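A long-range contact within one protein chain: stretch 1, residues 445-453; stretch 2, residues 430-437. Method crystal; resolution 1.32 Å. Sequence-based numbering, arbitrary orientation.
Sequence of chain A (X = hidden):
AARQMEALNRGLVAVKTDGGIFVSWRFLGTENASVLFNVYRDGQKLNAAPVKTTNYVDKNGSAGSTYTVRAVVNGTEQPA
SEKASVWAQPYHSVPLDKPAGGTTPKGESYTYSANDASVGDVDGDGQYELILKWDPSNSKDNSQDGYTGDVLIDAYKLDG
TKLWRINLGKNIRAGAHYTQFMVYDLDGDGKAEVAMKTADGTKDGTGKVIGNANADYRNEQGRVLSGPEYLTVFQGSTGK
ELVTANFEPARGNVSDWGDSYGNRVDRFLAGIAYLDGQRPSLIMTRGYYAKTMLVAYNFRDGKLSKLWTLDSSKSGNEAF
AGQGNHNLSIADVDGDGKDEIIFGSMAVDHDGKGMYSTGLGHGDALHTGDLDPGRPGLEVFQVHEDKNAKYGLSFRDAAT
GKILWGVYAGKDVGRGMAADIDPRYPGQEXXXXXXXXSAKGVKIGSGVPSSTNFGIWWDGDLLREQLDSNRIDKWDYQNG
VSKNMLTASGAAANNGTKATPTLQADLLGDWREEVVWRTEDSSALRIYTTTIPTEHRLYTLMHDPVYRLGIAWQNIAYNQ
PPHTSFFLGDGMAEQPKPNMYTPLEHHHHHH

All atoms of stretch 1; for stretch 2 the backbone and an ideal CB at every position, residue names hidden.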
ATOM      1  N   GLY A 445      -4.620 -14.975  26.370  1.00 17.11           N
ATOM      2  CA  GLY A 445      -6.005 -14.838  26.831  1.00 18.35           C
ATOM      3  C   GLY A 445      -6.983 -15.633  25.989  1.00 19.03           C
ATOM      4  O   GLY A 445      -6.644 -16.696  25.465  1.00 19.10           O
ATOM      5  N   SER A 446      -8.199 -15.109  25.846  1.00 19.97           N
ATOM      6  CA  SER A 446      -9.251 -15.817  25.114  1.00 21.31           C
ATOM      7  C   SER A 446      -9.908 -14.981  24.015  1.00 21.58           C
ATOM      8  O   SER A 446     -10.624 -15.517  23.172  1.00 22.96           O
ATOM      9  CB  SER A 446     -10.308 -16.359  26.082  1.00 21.47           C
ATOM     10  OG  SER A 446     -10.893 -15.312  26.824  1.00 23.95           O
ATOM     11  N   GLY A 447      -9.667 -13.676  24.022  1.00 21.33           N
ATOM     12  CA  GLY A 447     -10.253 -12.799  23.005  1.00 20.12           C
ATOM     13  C   GLY A 447      -9.344 -12.496  21.825  1.00 19.00           C
ATOM     14  O   GLY A 447      -8.193 -12.939  21.775  1.00 19.04           O
ATOM     15  N   VAL A 448      -9.892 -11.765  20.856  1.00 17.54           N
ATOM     16  CA  VAL A 448      -9.110 -11.112  19.806  1.00 16.26           C
ATOM     17  C   VAL A 448      -9.612  -9.687  19.667  1.00 14.72           C
ATOM     18  O   VAL A 448     -10.744  -9.371  20.062  1.00 14.30           O
ATOM     19  CB  VAL A 448      -9.221 -11.786  18.400  1.00 16.56           C
ATOM     20  CG1 VAL A 448      -8.379 -13.019  18.331  1.00 16.92           C
ATOM     21  CG2 VAL A 448     -10.683 -12.061  18.014  1.00 18.44           C
ATOM     22  N   PRO A 449      -8.780  -8.808  19.092  1.00 13.65           N
ATOM     23  CA  PRO A 449      -9.262  -7.482  18.715  1.00 13.40           C
ATOM     24  C   PRO A 449     -10.526  -7.550  17.851  1.00 13.44           C
ATOM     25  O   PRO A 449     -10.753  -8.539  17.144  1.00 12.81           O
ATOM     26  CB  PRO A 449      -8.085  -6.900  17.928  1.00 13.68           C
ATOM     27  CG  PRO A 449      -6.890  -7.561  18.564  1.00 13.56           C
ATOM     28  CD  PRO A 449      -7.344  -8.976  18.793  1.00 13.48           C
ATOM     29  N   SER A 450     -11.337  -6.502  17.913  1.00 13.01           N
ATOM     30  CA  SER A 450     -12.631  -6.482  17.234  1.00 13.27           C
ATOM     31  C   SER A 450     -12.550  -6.354  15.714  1.00 13.07           C
ATOM     32  O   SER A 450     -13.575  -6.399  15.033  1.00 13.89           O
ATOM     33  CB  SER A 450     -13.473  -5.343  17.785  1.00 13.43           C
ATOM     34  OG  SER A 450     -12.840  -4.111  17.524  1.00 14.62           O
ATOM     35  N   SER A 451     -11.342  -6.165  15.182  1.00 12.02           N
ATOM     36  CA  SER A 451     -11.121  -6.165  13.740  1.00 11.40           C
ATOM     37  C   SER A 451      -9.909  -7.015  13.416  1.00 10.75           C
ATOM     38  O   SER A 451      -9.031  -7.207  14.263  1.00 10.64           O
ATOM     39  CB  SER A 451     -10.916  -4.750  13.203  1.00 11.84           C
ATOM     40  OG  SER A 451      -9.747  -4.134  13.726  1.00 11.46           O
ATOM     41  N   THR A 452      -9.881  -7.520  12.188  1.00 10.16           N
ATOM     42  CA  THR A 452      -8.748  -8.264  11.659  1.00  9.85           C
ATOM     43  C   THR A 452      -8.529  -7.792  10.225  1.00  9.75           C
ATOM     44  O   THR A 452      -8.755  -8.527   9.255  1.00 10.11           O
ATOM     45  CB  THR A 452      -8.986  -9.788  11.747  1.00  9.92           C
ATOM     46  OG1 THR A 452      -9.465 -10.097  13.060  1.00 11.12           O
ATOM     47  CG2 THR A 452      -7.697 -10.567  11.507  1.00 10.65           C
ATOM     48  N   ASN A 453      -8.101  -6.538  10.110  1.00  9.52           N
ATOM     49  CA  ASN A 453      -8.026  -5.865   8.822  1.00  8.92           C
ATOM     50  C   ASN A 453      -6.690  -5.131   8.691  1.00  8.65           C
ATOM     51  O   ASN A 453      -5.735  -5.704   8.186  1.00  9.01           O
ATOM     52  CB  ASN A 453      -9.236  -4.933   8.625  1.00  9.40           C
ATOM     53  CG  ASN A 453      -9.317  -4.382   7.225  1.00  9.00           C
ATOM     54  OD1 ASN A 453      -8.558  -4.788   6.345  1.00 10.34           O
ATOM     55  ND2 ASN A 453     -10.257  -3.476   6.997  1.00 10.68           N
ATOM     56  N   UNK A 430       0.018 -11.732  16.707  1.00 10.27           N
ATOM     57  CA  UNK A 430      -0.720 -12.073  15.501  1.00 10.40           C
ATOM     58  C   UNK A 430      -2.057 -12.655  15.918  1.00 10.19           C
ATOM     59  O   UNK A 430      -2.181 -13.241  16.999  1.00 10.62           O
ATOM     60  CB  UNK A 430       0.061 -13.052  14.622  1.00 10.40           C
ATOM     61  N   UNK A 431      -3.071 -12.459  15.091  1.00  9.86           N
ATOM     62  CA  UNK A 431      -4.368 -13.049  15.382  1.00  9.92           C
ATOM     63  C   UNK A 431      -5.118 -13.479  14.150  1.00 10.21           C
ATOM     64  O   UNK A 431      -4.996 -12.877  13.087  1.00 10.28           O
ATOM     65  CB  UNK A 431      -5.225 -12.059  16.174  1.00  9.92           C
ATOM     66  N   UNK A 432      -5.893 -14.547  14.316  1.00 10.89           N
ATOM     67  CA  UNK A 432      -6.693 -15.127  13.249  1.00 11.40           C
ATOM     68  C   UNK A 432      -7.561 -16.215  13.843  1.00 12.54           C
ATOM     69  O   UNK A 432      -7.202 -16.826  14.860  1.00 12.65           O
ATOM     70  CB  UNK A 432      -5.814 -15.677  12.124  1.00 11.40           C
ATOM     71  N   UNK A 433      -8.697 -16.465  13.197  1.00 13.29           N
ATOM     72  CA  UNK A 433      -9.614 -17.547  13.592  1.00 14.33           C
ATOM     73  C   UNK A 433     -10.001 -17.474  15.073  1.00 15.08           C
ATOM     74  O   UNK A 433     -10.177 -18.503  15.722  1.00 15.28           O
ATOM     75  CB  UNK A 433      -8.974 -18.905  13.298  1.00 14.33           C
ATOM     76  N   UNK A 434     -10.127 -16.251  15.592  1.00 15.52           N
ATOM     77  CA  UNK A 434     -10.658 -16.042  16.936  1.00 16.01           C
ATOM     78  C   UNK A 434      -9.676 -16.174  18.089  1.00 15.75           C
ATOM     79  O   UNK A 434     -10.082 -16.116  19.250  1.00 16.56           O
ATOM     80  CB  UNK A 434     -11.799 -17.034  17.168  1.00 16.01           C
ATOM     81  N   UNK A 435      -8.390 -16.347  17.777  1.00 14.89           N
ATOM     82  CA  UNK A 435      -7.344 -16.403  18.806  1.00 14.30           C
ATOM     83  C   UNK A 435      -6.213 -15.415  18.541  1.00 13.20           C
ATOM     84  O   UNK A 435      -5.861 -15.152  17.386  1.00 12.15           O
ATOM     85  CB  UNK A 435      -6.773 -17.820  18.895  1.00 14.30           C
ATOM     86  N   UNK A 436      -5.659 -14.898  19.634  1.00 12.09           N
ATOM     87  CA  UNK A 436      -4.533 -13.976  19.638  1.00 11.95           C
ATOM     88  C   UNK A 436      -3.291 -14.720  20.123  1.00 11.84           C
ATOM     89  O   UNK A 436      -3.362 -15.462  21.105  1.00 11.60           O
ATOM     90  CB  UNK A 436      -4.822 -12.758  20.517  1.00 11.95           C
ATOM     91  N   UNK A 437      -2.161 -14.508  19.457  1.00 11.67           N
ATOM     92  CA  UNK A 437      -0.924 -15.207  19.786  1.00 11.43           C
ATOM     93  C   UNK A 437       0.257 -14.262  19.877  1.00 11.29           C
ATOM     94  O   UNK A 437       0.308 -13.235  19.188  1.00 11.21           O
ATOM     95  CB  UNK A 437      -0.637 -16.292  18.746  1.00 11.43           C
TER

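Stretch 2 is a tight hairpin. The end of one strand, 430-432, which begins earlier in the chain, is joined to a second, 435-437, by a type I' beta turn. Stretch 1 has no regular structure and runs past one side of it.

Position 430 has extended backbone angles. Its CB has nothing of stretch 1 within 5.5 Å, so stretch 1 sets no preference. The residue is V430, whose backbone pairs with position 437.

Position 431 matters most. Its CA-to-CB bond points toward stretch 1, and the ideal CB lies 3.9 Å from V448 CG1 and 4.6 Å from P449 CD. Beyond these apolar groups lie the carbonyl O of S451 and OG1 of T452. A long side chain with an apolar body and a donor near its end would suit. Tryptophan, tyrosine, arginine, lysine or glutamine could each combine these features. The residue is W431, with chi1 p. P449 lies over one face of its ring: P449 CD is 3.7 Å from the centroid of the five-membered ring and almost on its normal, a CH-pi contact. At the ring edge, W431 NE1 donates a hydrogen bond to S451 O at 2.9 Å. T452 OG1 is 3.2 Å from W431 NE1. V448 CG1 packs against W431 CB at 3.8 Å.

Position 432 points its CB away. Stretch 1 asks little here. The residue is A432, which opens the turn.

Position 433 also points away and has phi/psi of 53/35. Asparagine, aspartate and glycine tolerate such angles best. The residue is N433.

Position 434 has phi 84°, which by itself favours glycine. Its ideal CB would point away, 5.2 Å from V448 CG2. The residue is G434. V448 CG1 comes within 3.4 Å of G434 C, and water 1 donates hydrogen bonds to both G434 O (2.8 Å) and S446 O (2.5 Å).

Position 435 is extended and points away. Many side chains would do. The residue is S435; its backbone C lies 3.2 Å from V448 CG1.

Position 436 points toward stretch 1. Its ideal CB is 3.6 Å from G447 O, 4.2 Å from V448 CG1 and 4.9 Å from P449 CD. V448 and P449 make an apolar side chain such as leucine, isoleucine, valine or methionine suitable; the nearby G447 O does not rule out a polar one. The residue is L436, with CD1 4.5 Å from P449 CD. Water 2 accepts from L436 N at 2.9 Å and lies 2.8 Å from G447 O, an acceptor it can donate to.

Position 437 is out of reach of stretch 1, leaving the choice open. The residue is Y437.

Stretch 2, residues 430-437: VWANGSLY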
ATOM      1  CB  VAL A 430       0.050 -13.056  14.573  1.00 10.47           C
ATOM      2  CG1 VAL A 430       1.386 -12.455  14.125  1.00 10.46           C
ATOM      3  CG2 VAL A 430       0.262 -14.392  15.253  1.00 11.49           C
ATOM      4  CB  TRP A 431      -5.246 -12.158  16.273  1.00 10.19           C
ATOM      5  CG  TRP A 431      -5.713 -10.801  15.752  1.00  9.81           C
ATOM      6  CD1 TRP A 431      -6.946 -10.506  15.232  1.00 10.65           C
ATOM      7  CD2 TRP A 431      -4.998  -9.563  15.810  1.00  9.89           C
ATOM      8  NE1 TRP A 431      -7.031  -9.169  14.938  1.00 10.06           N
ATOM      9  CE2 TRP A 431      -5.853  -8.563  15.288  1.00  9.48           C
ATOM     10  CE3 TRP A 431      -3.719  -9.199  16.250  1.00  9.50           C
ATOM     11  CZ2 TRP A 431      -5.464  -7.225  15.181  1.00 10.01           C
ATOM     12  CZ3 TRP A 431      -3.330  -7.871  16.144  1.00 10.52           C
ATOM     13  CH2 TRP A 431      -4.203  -6.896  15.618  1.00 10.81           C
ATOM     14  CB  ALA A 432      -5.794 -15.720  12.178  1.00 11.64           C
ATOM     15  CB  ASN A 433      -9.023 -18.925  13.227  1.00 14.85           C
ATOM     16  CG  ASN A 433     -10.084 -20.023  13.149  1.00 16.57           C
ATOM     17  OD1 ASN A 433     -11.208 -19.789  12.717  1.00 19.08           O
ATOM     18  ND2 ASN A 433      -9.714 -21.225  13.561  1.00 18.90           N
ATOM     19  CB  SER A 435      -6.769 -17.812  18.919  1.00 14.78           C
ATOM     20  OG  SER A 435      -7.703 -18.688  19.527  1.00 16.26           O
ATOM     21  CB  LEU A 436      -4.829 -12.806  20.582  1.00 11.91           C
ATOM     22  CG  LEU A 436      -3.724 -11.766  20.778  1.00 11.60           C
ATOM     23  CD1 LEU A 436      -3.426 -11.045  19.464  1.00 11.36           C
ATOM     24  CD2 LEU A 436      -4.127 -10.787  21.868  1.00 12.90           C
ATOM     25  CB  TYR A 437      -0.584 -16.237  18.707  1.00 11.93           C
ATOM     26  CG  TYR A 437      -1.651 -17.261  18.429  1.00 11.68           C
ATOM     27  CD1 TYR A 437      -1.647 -18.495  19.080  1.00 12.64           C
ATOM     28  CD2 TYR A 437      -2.648 -17.010  17.490  1.00 12.01           C
ATOM     29  CE1 TYR A 437      -2.621 -19.445  18.811  1.00 13.51           C
ATOM     30  CE2 TYR A 437      -3.630 -17.942  17.217  1.00 12.48           C
ATOM     31  CZ  TYR A 437      -3.609 -19.156  17.876  1.00 13.14           C
ATOM     32  OH  TYR A 437      -4.585 -20.081  17.595  1.00 13.95           O
TER
HETATM   33  O   HOH W   1     -10.168 -17.493  21.694  1.00 33.83           O
HETATM   34  O   HOH W   2      -6.867 -15.318  22.263  1.00 14.34           O
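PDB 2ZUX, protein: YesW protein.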